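Local coordinates for protein protease Do-like 2, chloroplastic (Arabidopsis thaliana, PDB 4FLN) that cleaves photodamaged D1 protein of photosystem II as a chloroplast serine protease of the Deg family, held as a hexamer in its resting state, at residues A49-Y54 and V99-R104; C55-P60 and F72-S77. One frame throughout, in Å; residues are numbered along the deposited sequence.

Contact 1 of 2, residues A49-Y54 and V99-R104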
ATOM      1  N   ALA B  49     -24.559  35.080 -16.435  1.00 70.18           N
ATOM      2  CA  ALA B  49     -24.170  34.634 -17.760  1.00 68.51           C
ATOM      3  C   ALA B  49     -23.590  33.230 -17.714  1.00 64.94           C
ATOM      4  O   ALA B  49     -23.360  32.617 -18.754  1.00 66.30           O
ATOM      5  CB  ALA B  49     -23.167  35.594 -18.354  1.00 78.49           C
ATOM      6  N   VAL B  50     -23.344  32.728 -16.505  1.00 62.64           N
ATOM      7  CA  VAL B  50     -22.743  31.407 -16.327  1.00 58.09           C
ATOM      8  C   VAL B  50     -23.838  30.365 -16.227  1.00 56.48           C
ATOM      9  O   VAL B  50     -24.877  30.604 -15.618  1.00 61.78           O
ATOM     10  CB  VAL B  50     -21.843  31.328 -15.069  1.00 56.60           C
ATOM     11  CG1 VAL B  50     -21.122  29.990 -15.003  1.00 47.83           C
ATOM     12  CG2 VAL B  50     -20.842  32.450 -15.067  1.00 65.05           C
ATOM     13  N   VAL B  51     -23.592  29.207 -16.826  1.00 58.26           N
ATOM     14  CA  VAL B  51     -24.595  28.156 -16.942  1.00 56.95           C
ATOM     15  C   VAL B  51     -24.039  26.822 -16.447  1.00 58.44           C
ATOM     16  O   VAL B  51     -22.843  26.560 -16.567  1.00 66.46           O
ATOM     17  CB  VAL B  51     -25.046  28.021 -18.416  1.00 54.79           C
ATOM     18  CG1 VAL B  51     -25.527  26.622 -18.713  1.00 66.30           C
ATOM     19  CG2 VAL B  51     -26.106  29.058 -18.754  1.00 46.82           C
ATOM     20  N   LYS B  52     -24.900  25.984 -15.879  1.00 55.57           N
ATOM     21  CA  LYS B  52     -24.492  24.641 -15.488  1.00 57.03           C
ATOM     22  C   LYS B  52     -24.778  23.661 -16.628  1.00 56.75           C
ATOM     23  O   LYS B  52     -25.784  23.786 -17.336  1.00 59.33           O
ATOM     24  CB  LYS B  52     -25.187  24.204 -14.192  1.00 63.64           C
ATOM     25  CG  LYS B  52     -24.751  22.824 -13.685  1.00 65.80           C
ATOM     26  CD  LYS B  52     -25.180  22.577 -12.243  1.00 65.49           C
ATOM     27  CE  LYS B  52     -24.579  21.281 -11.700  1.00 70.01           C
ATOM     28  NZ  LYS B  52     -24.641  21.161 -10.211  1.00 67.60           N
ATOM     29  N   VAL B  53     -23.886  22.694 -16.812  1.00 50.18           N
ATOM     30  CA  VAL B  53     -23.961  21.797 -17.962  1.00 56.57           C
ATOM     31  C   VAL B  53     -24.172  20.359 -17.549  1.00 59.12           C
ATOM     32  O   VAL B  53     -23.338  19.780 -16.854  1.00 65.49           O
ATOM     33  CB  VAL B  53     -22.661  21.848 -18.801  1.00 54.11           C
ATOM     34  CG1 VAL B  53     -22.693  20.806 -19.898  1.00 37.53           C
ATOM     35  CG2 VAL B  53     -22.449  23.236 -19.378  1.00 63.52           C
ATOM     36  N   TYR B  54     -25.285  19.780 -17.983  1.00 61.61           N
ATOM     37  CA  TYR B  54     -25.527  18.356 -17.769  1.00 65.85           C
ATOM     38  C   TYR B  54     -25.349  17.619 -19.083  1.00 64.06           C
ATOM     39  O   TYR B  54     -25.912  18.009 -20.112  1.00 60.61           O
ATOM     40  CB  TYR B  54     -26.934  18.107 -17.237  1.00 64.18           C
ATOM     41  CG  TYR B  54     -27.265  18.836 -15.962  1.00 66.63           C
ATOM     42  CD1 TYR B  54     -27.327  18.164 -14.753  1.00 69.41           C
ATOM     43  CD2 TYR B  54     -27.527  20.197 -15.967  1.00 70.30           C
ATOM     44  CE1 TYR B  54     -27.642  18.831 -13.581  1.00 73.18           C
ATOM     45  CE2 TYR B  54     -27.839  20.873 -14.802  1.00 71.57           C
ATOM     46  CZ  TYR B  54     -27.898  20.186 -13.612  1.00 73.15           C
ATOM     47  OH  TYR B  54     -28.212  20.858 -12.450  1.00 77.64           O
ATOM     48  N   VAL B  99     -27.332  16.773 -24.146  1.00 55.52           N
ATOM     49  CA  VAL B  99     -26.703  17.846 -23.413  1.00 55.55           C
ATOM     50  C   VAL B  99     -27.760  18.843 -22.967  1.00 73.88           C
ATOM     51  O   VAL B  99     -28.566  19.333 -23.774  1.00 78.36           O
ATOM     52  CB  VAL B  99     -25.636  18.532 -24.273  1.00 60.78           C
ATOM     53  CG1 VAL B  99     -25.027  19.714 -23.529  1.00 70.34           C
ATOM     54  CG2 VAL B  99     -24.563  17.527 -24.667  1.00 51.55           C
ATOM     55  N   LYS B 100     -27.763  19.126 -21.671  1.00 75.85           N
ATOM     56  CA  LYS B 100     -28.786  19.976 -21.083  1.00 80.78           C
ATOM     57  C   LYS B 100     -28.124  21.080 -20.276  1.00 72.92           C
ATOM     58  O   LYS B 100     -27.081  20.877 -19.659  1.00 78.64           O
ATOM     59  CB  LYS B 100     -29.706  19.141 -20.187  1.00 91.12           C
ATOM     60  CG  LYS B 100     -29.533  17.631 -20.364  1.00 98.13           C
ATOM     61  CD  LYS B 100     -29.730  16.874 -19.052  1.00 98.85           C
ATOM     62  CE  LYS B 100     -29.369  15.397 -19.186  1.00 97.59           C
ATOM     63  NZ  LYS B 100     -29.389  14.682 -17.871  1.00 96.12           N
ATOM     64  N   VAL B 101     -28.723  22.258 -20.281  1.00 65.82           N
ATOM     65  CA  VAL B 101     -28.138  23.371 -19.551  1.00 72.82           C
ATOM     66  C   VAL B 101     -29.162  24.064 -18.661  1.00 77.73           C
ATOM     67  O   VAL B 101     -30.351  24.120 -18.979  1.00 76.95           O
ATOM     68  CB  VAL B 101     -27.497  24.388 -20.502  1.00 62.80           C
ATOM     69  CG1 VAL B 101     -26.270  23.783 -21.152  1.00 52.68           C
ATOM     70  CG2 VAL B 101     -28.504  24.835 -21.551  1.00 61.85           C
ATOM     71  N   LYS B 102     -28.692  24.592 -17.541  1.00 71.79           N
ATOM     72  CA  LYS B 102     -29.590  25.174 -16.561  1.00 72.27           C
ATOM     73  C   LYS B 102     -29.124  26.579 -16.210  1.00 68.89           C
ATOM     74  O   LYS B 102     -27.969  26.787 -15.850  1.00 69.04           O
ATOM     75  CB  LYS B 102     -29.653  24.280 -15.318  1.00 73.46           C
ATOM     76  CG  LYS B 102     -30.734  24.632 -14.313  1.00 79.02           C
ATOM     77  CD  LYS B 102     -30.818  23.560 -13.228  1.00 93.98           C
ATOM     78  CE  LYS B 102     -31.824  23.910 -12.129  1.00100.19           C
ATOM     79  NZ  LYS B 102     -31.329  24.976 -11.204  1.00 99.46           N
ATOM     80  N   ARG B 103     -30.022  27.546 -16.344  1.00 77.09           N
ATOM     81  CA  ARG B 103     -29.717  28.928 -15.999  1.00 74.46           C
ATOM     82  C   ARG B 103     -29.591  29.057 -14.481  1.00 71.93           C
ATOM     83  O   ARG B 103     -30.131  28.242 -13.738  1.00 66.08           O
ATOM     84  CB  ARG B 103     -30.805  29.864 -16.539  1.00 63.79           C
ATOM     85  CG  ARG B 103     -30.300  30.914 -17.510  1.00 63.56           C
ATOM     86  CD  ARG B 103     -31.219  31.046 -18.709  1.00 82.94           C
ATOM     87  NE  ARG B 103     -32.598  31.354 -18.329  1.00100.33           N
ATOM     88  CZ  ARG B 103     -33.150  32.560 -18.419  1.00106.36           C
ATOM     89  NH1 ARG B 103     -32.442  33.585 -18.884  1.00107.45           N
ATOM     90  NH2 ARG B 103     -34.413  32.742 -18.051  1.00105.91           N
ATOM     91  N   ARG B 104     -28.863  30.065 -14.016  1.00 73.82           N
ATOM     92  CA  ARG B 104     -28.774  30.305 -12.585  1.00 71.48           C
ATOM     93  C   ARG B 104     -30.084  30.890 -12.081  1.00 76.85           C
ATOM     94  O   ARG B 104     -30.546  31.919 -12.578  1.00 85.22           O
ATOM     95  CB  ARG B 104     -27.640  31.268 -12.274  1.00 71.59           C
ATOM     96  CG  ARG B 104     -27.370  31.404 -10.797  1.00 78.50           C
ATOM     97  CD  ARG B 104     -26.950  32.806 -10.461  1.00 84.44           C
ATOM     98  NE  ARG B 104     -26.272  32.863  -9.175  1.00 90.33           N
ATOM     99  CZ  ARG B 104     -25.841  33.989  -8.620  1.00 92.63           C
ATOM    100  NH1 ARG B 104     -26.032  35.146  -9.244  1.00 90.64           N
ATOM    101  NH2 ARG B 104     -25.226  33.959  -7.443  1.00 88.56           N
TER
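On the face of this antiparallel strand pair that carries K52, Y54, K100 and K102, the phenol of Y54 runs along the aliphatic part of K102. With CG anti to its own carbonyl carbon (chi1 -57°), Y54 brings the edge atom CE2 to 3.9 Å from CB of K102, and its OH reaches 3.8 Å from CD of the same lysine. At the foot of Y54 the K100 chain, bent at chi2, runs past the tyrosine CB, its CD at 3.6 Å from that atom, while K100 O lies in the ring plane at the ring edge. K52 with K102 and Y54 with K100 form hydrogen-bonded pairs of two bonds each, with the non-hydrogen-bonded pair V53-V101 between them; the bond from K100 N to Y54 O (2.7 Å) is nearly straight at 176°. On the opposite face the two strands meet through valines. There V51 slants across V101, V51 CG1 at 3.5 Å from V101 CB, and V53 CG2 meets V101 CG1 at 4.2 Å. K109 adds a cation-pi contact to the Y54 ring. Strands 50-57 and 96-102 are the two ends of the sheet order, so their pairing closes the N-terminal barrel of the chymotrypsin-like protease; strand 72-82 flanks 50-57, and 110-118 flanks 96-102.

Contact 2 of 2, residues C55-P60 and F72-S77; sequences CTHTAP and FTSTGS
Starting at its CB, H57 sits over one face of the F72 ring, 4.0 Å from the centroid, a CH-pi contact. Further out, H57 CG comes within 4.0 Å of F72 CZ, but the imidazole slides past the phenyl: the rings are tilted by 23° and displaced so far that little stacking remains. CD2 approaches the side chain of S74, and at the tip NE2 shares a bent hydrogen bond (3.1 Å, 136°) with S74 OG, either atom possibly the donor. ND1 is held by the carbonyl oxygen of E94, so both ring nitrogens are engaged, which probably fixes the ring's rotation. C55 SG lies above one face of the imidazole, displaced toward its rim. An alanine at H57 would probably loosen this corner, since the bonds to S74 and E94 go with the imidazole. The backbone beneath is antiparallel, H57 N giving F72 O a bond of 2.7 Å, whereas T56 OG1 and T73 OG1 are only weakly bonded on the other face. Strand 50-57 here runs between 72-77 and strand 96-102, to which T56 bonds at T97 and Q98; E94 lies just ahead of that strand, beyond helix 90-93, which bears the probable catalytic H91.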
ATOM      1  N   CYS B  55     -24.564  16.549 -19.040  1.00 59.43           N
ATOM      2  CA  CYS B  55     -24.272  15.776 -20.236  1.00 61.19           C
ATOM      3  C   CYS B  55     -24.220  14.278 -19.979  1.00 61.21           C
ATOM      4  O   CYS B  55     -23.571  13.815 -19.040  1.00 55.61           O
ATOM      5  CB  CYS B  55     -22.955  16.232 -20.860  1.00 63.17           C
ATOM      6  SG  CYS B  55     -22.334  15.119 -22.133  1.00 64.72           S
ATOM      7  N   THR B  56     -24.902  13.525 -20.834  1.00 65.18           N
ATOM      8  CA  THR B  56     -24.889  12.073 -20.764  1.00 60.93           C
ATOM      9  C   THR B  56     -23.832  11.541 -21.717  1.00 62.19           C
ATOM     10  O   THR B  56     -23.803  11.917 -22.883  1.00 62.87           O
ATOM     11  CB  THR B  56     -26.262  11.505 -21.119  1.00 62.90           C
ATOM     12  OG1 THR B  56     -27.210  11.922 -20.129  1.00 73.38           O
ATOM     13  CG2 THR B  56     -26.224  10.000 -21.156  1.00 60.86           C
ATOM     14  N   HIS B  57     -22.962  10.668 -21.217  1.00 68.72           N
ATOM     15  CA  HIS B  57     -21.814  10.201 -21.990  1.00 74.67           C
ATOM     16  C   HIS B  57     -21.899   8.731 -22.357  1.00 82.32           C
ATOM     17  O   HIS B  57     -21.902   7.872 -21.480  1.00 90.10           O
ATOM     18  CB  HIS B  57     -20.517  10.432 -21.206  1.00 76.63           C
ATOM     19  CG  HIS B  57     -20.258  11.870 -20.882  1.00 75.11           C
ATOM     20  ND1 HIS B  57     -19.537  12.701 -21.711  1.00 73.19           N
ATOM     21  CD2 HIS B  57     -20.637  12.627 -19.826  1.00 66.53           C
ATOM     22  CE1 HIS B  57     -19.480  13.907 -21.177  1.00 68.70           C
ATOM     23  NE2 HIS B  57     -20.139  13.888 -20.033  1.00 64.79           N
ATOM     24  N   THR B  58     -21.969   8.434 -23.651  1.00 82.01           N
ATOM     25  CA  THR B  58     -21.758   7.064 -24.091  1.00 80.14           C
ATOM     26  C   THR B  58     -20.514   6.977 -24.949  1.00 74.95           C
ATOM     27  O   THR B  58     -20.532   7.355 -26.114  1.00 83.82           O
ATOM     28  CB  THR B  58     -22.932   6.547 -24.928  1.00 78.79           C
ATOM     29  OG1 THR B  58     -24.170   6.886 -24.289  1.00 84.64           O
ATOM     30  CG2 THR B  58     -22.826   5.036 -25.100  1.00 68.72           C
ATOM     31  N   ALA B  59     -19.445   6.436 -24.383  1.00 64.88           N
ATOM     32  CA  ALA B  59     -18.217   6.237 -25.128  1.00 60.09           C
ATOM     33  C   ALA B  59     -18.221   4.846 -25.740  1.00 65.52           C
ATOM     34  O   ALA B  59     -18.923   3.965 -25.255  1.00 68.90           O
ATOM     35  CB  ALA B  59     -17.020   6.412 -24.220  1.00 56.20           C
ATOM     36  N   PRO B  60     -17.449   4.647 -26.818  1.00 63.71           N
ATOM     37  CA  PRO B  60     -17.259   3.310 -27.383  1.00 58.53           C
ATOM     38  C   PRO B  60     -16.214   2.554 -26.582  1.00 61.48           C
ATOM     39  O   PRO B  60     -15.329   3.178 -26.008  1.00 62.52           O
ATOM     40  CB  PRO B  60     -16.714   3.610 -28.775  1.00 61.17           C
ATOM     41  CG  PRO B  60     -15.915   4.842 -28.575  1.00 59.76           C
ATOM     42  CD  PRO B  60     -16.643   5.656 -27.527  1.00 59.83           C
ATOM     43  N   PHE B  72     -23.063   7.127 -18.480  1.00 77.55           N
ATOM     44  CA  PHE B  72     -23.134   7.907 -17.247  1.00 84.36           C
ATOM     45  C   PHE B  72     -23.421   9.391 -17.485  1.00 79.68           C
ATOM     46  O   PHE B  72     -23.321   9.885 -18.609  1.00 75.69           O
ATOM     47  CB  PHE B  72     -21.849   7.748 -16.431  1.00 88.90           C
ATOM     48  CG  PHE B  72     -20.637   8.356 -17.072  1.00 83.43           C
ATOM     49  CD1 PHE B  72     -20.015   7.734 -18.142  1.00 79.21           C
ATOM     50  CD2 PHE B  72     -20.105   9.539 -16.588  1.00 80.85           C
ATOM     51  CE1 PHE B  72     -18.888   8.286 -18.730  1.00 72.89           C
ATOM     52  CE2 PHE B  72     -18.978  10.095 -17.170  1.00 79.53           C
ATOM     53  CZ  PHE B  72     -18.370   9.466 -18.245  1.00 73.02           C
ATOM     54  N   THR B  73     -23.787  10.098 -16.419  1.00 74.74           N
ATOM     55  CA  THR B  73     -24.033  11.529 -16.529  1.00 78.04           C
ATOM     56  C   THR B  73     -23.046  12.315 -15.669  1.00 80.17           C
ATOM     57  O   THR B  73     -22.736  11.913 -14.548  1.00 82.09           O
ATOM     58  CB  THR B  73     -25.489  11.903 -16.174  1.00 76.52           C
ATOM     59  OG1 THR B  73     -26.391  11.040 -16.879  1.00 81.96           O
ATOM     60  CG2 THR B  73     -25.785  13.353 -16.561  1.00 68.54           C
ATOM     61  N   SER B  74     -22.545  13.421 -16.218  1.00 73.84           N
ATOM     62  CA  SER B  74     -21.578  14.271 -15.533  1.00 71.38           C
ATOM     63  C   SER B  74     -22.002  15.730 -15.641  1.00 73.29           C
ATOM     64  O   SER B  74     -22.875  16.067 -16.441  1.00 82.48           O
ATOM     65  CB  SER B  74     -20.192  14.110 -16.148  1.00 63.89           C
ATOM     66  OG  SER B  74     -20.007  15.049 -17.190  1.00 65.60           O
ATOM     67  N   THR B  75     -21.379  16.597 -14.846  1.00 61.20           N
ATOM     68  CA  THR B  75     -21.718  18.014 -14.876  1.00 61.12           C
ATOM     69  C   THR B  75     -20.495  18.883 -15.160  1.00 60.98           C
ATOM     70  O   THR B  75     -19.356  18.432 -15.019  1.00 64.67           O
ATOM     71  CB  THR B  75     -22.387  18.467 -13.567  1.00 64.07           C
ATOM     72  OG1 THR B  75     -21.399  18.599 -12.538  1.00 68.76           O
ATOM     73  CG2 THR B  75     -23.432  17.460 -13.130  1.00 60.21           C
ATOM     74  N   GLY B  76     -20.741  20.131 -15.558  1.00 51.04           N
ATOM     75  CA  GLY B  76     -19.674  21.055 -15.907  1.00 45.11           C
ATOM     76  C   GLY B  76     -20.160  22.488 -15.968  1.00 52.48           C
ATOM     77  O   GLY B  76     -21.241  22.800 -15.470  1.00 52.04           O
ATOM     78  N   SER B  77     -19.365  23.372 -16.564  1.00 58.24           N
ATOM     79  CA  SER B  77     -19.783  24.770 -16.680  1.00 53.75           C
ATOM     80  C   SER B  77     -19.670  25.345 -18.083  1.00 51.86           C
ATOM     81  O   SER B  77     -18.803  24.965 -18.866  1.00 53.24           O
ATOM     82  CB  SER B  77     -19.014  25.648 -15.698  1.00 47.35           C
ATOM     83  OG  SER B  77     -19.353  25.306 -14.370  1.00 56.75           O
TER

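How the contacts relate
Both contacts pair strand 50-57 with a neighbour in the same closed antiparallel barrel, contact 1 on its 96-102 side and contact 2 on its 72-82 side. They join where V53 O meets G76 N at 2.9 Å, probably a hydrogen bond, and where V53 CG2 packs on S77. Contact 1 is the more buried: valines fill one face, and lysine chains and a tyrosine the other. Contact 2 is only partly buried and more polar and aromatic, with hydroxyls, an imidazole and an exposed phenyl. One neighbouring subunit of the hexamer touches both, E432 of that subunit packing on K100 and its A424 on T56.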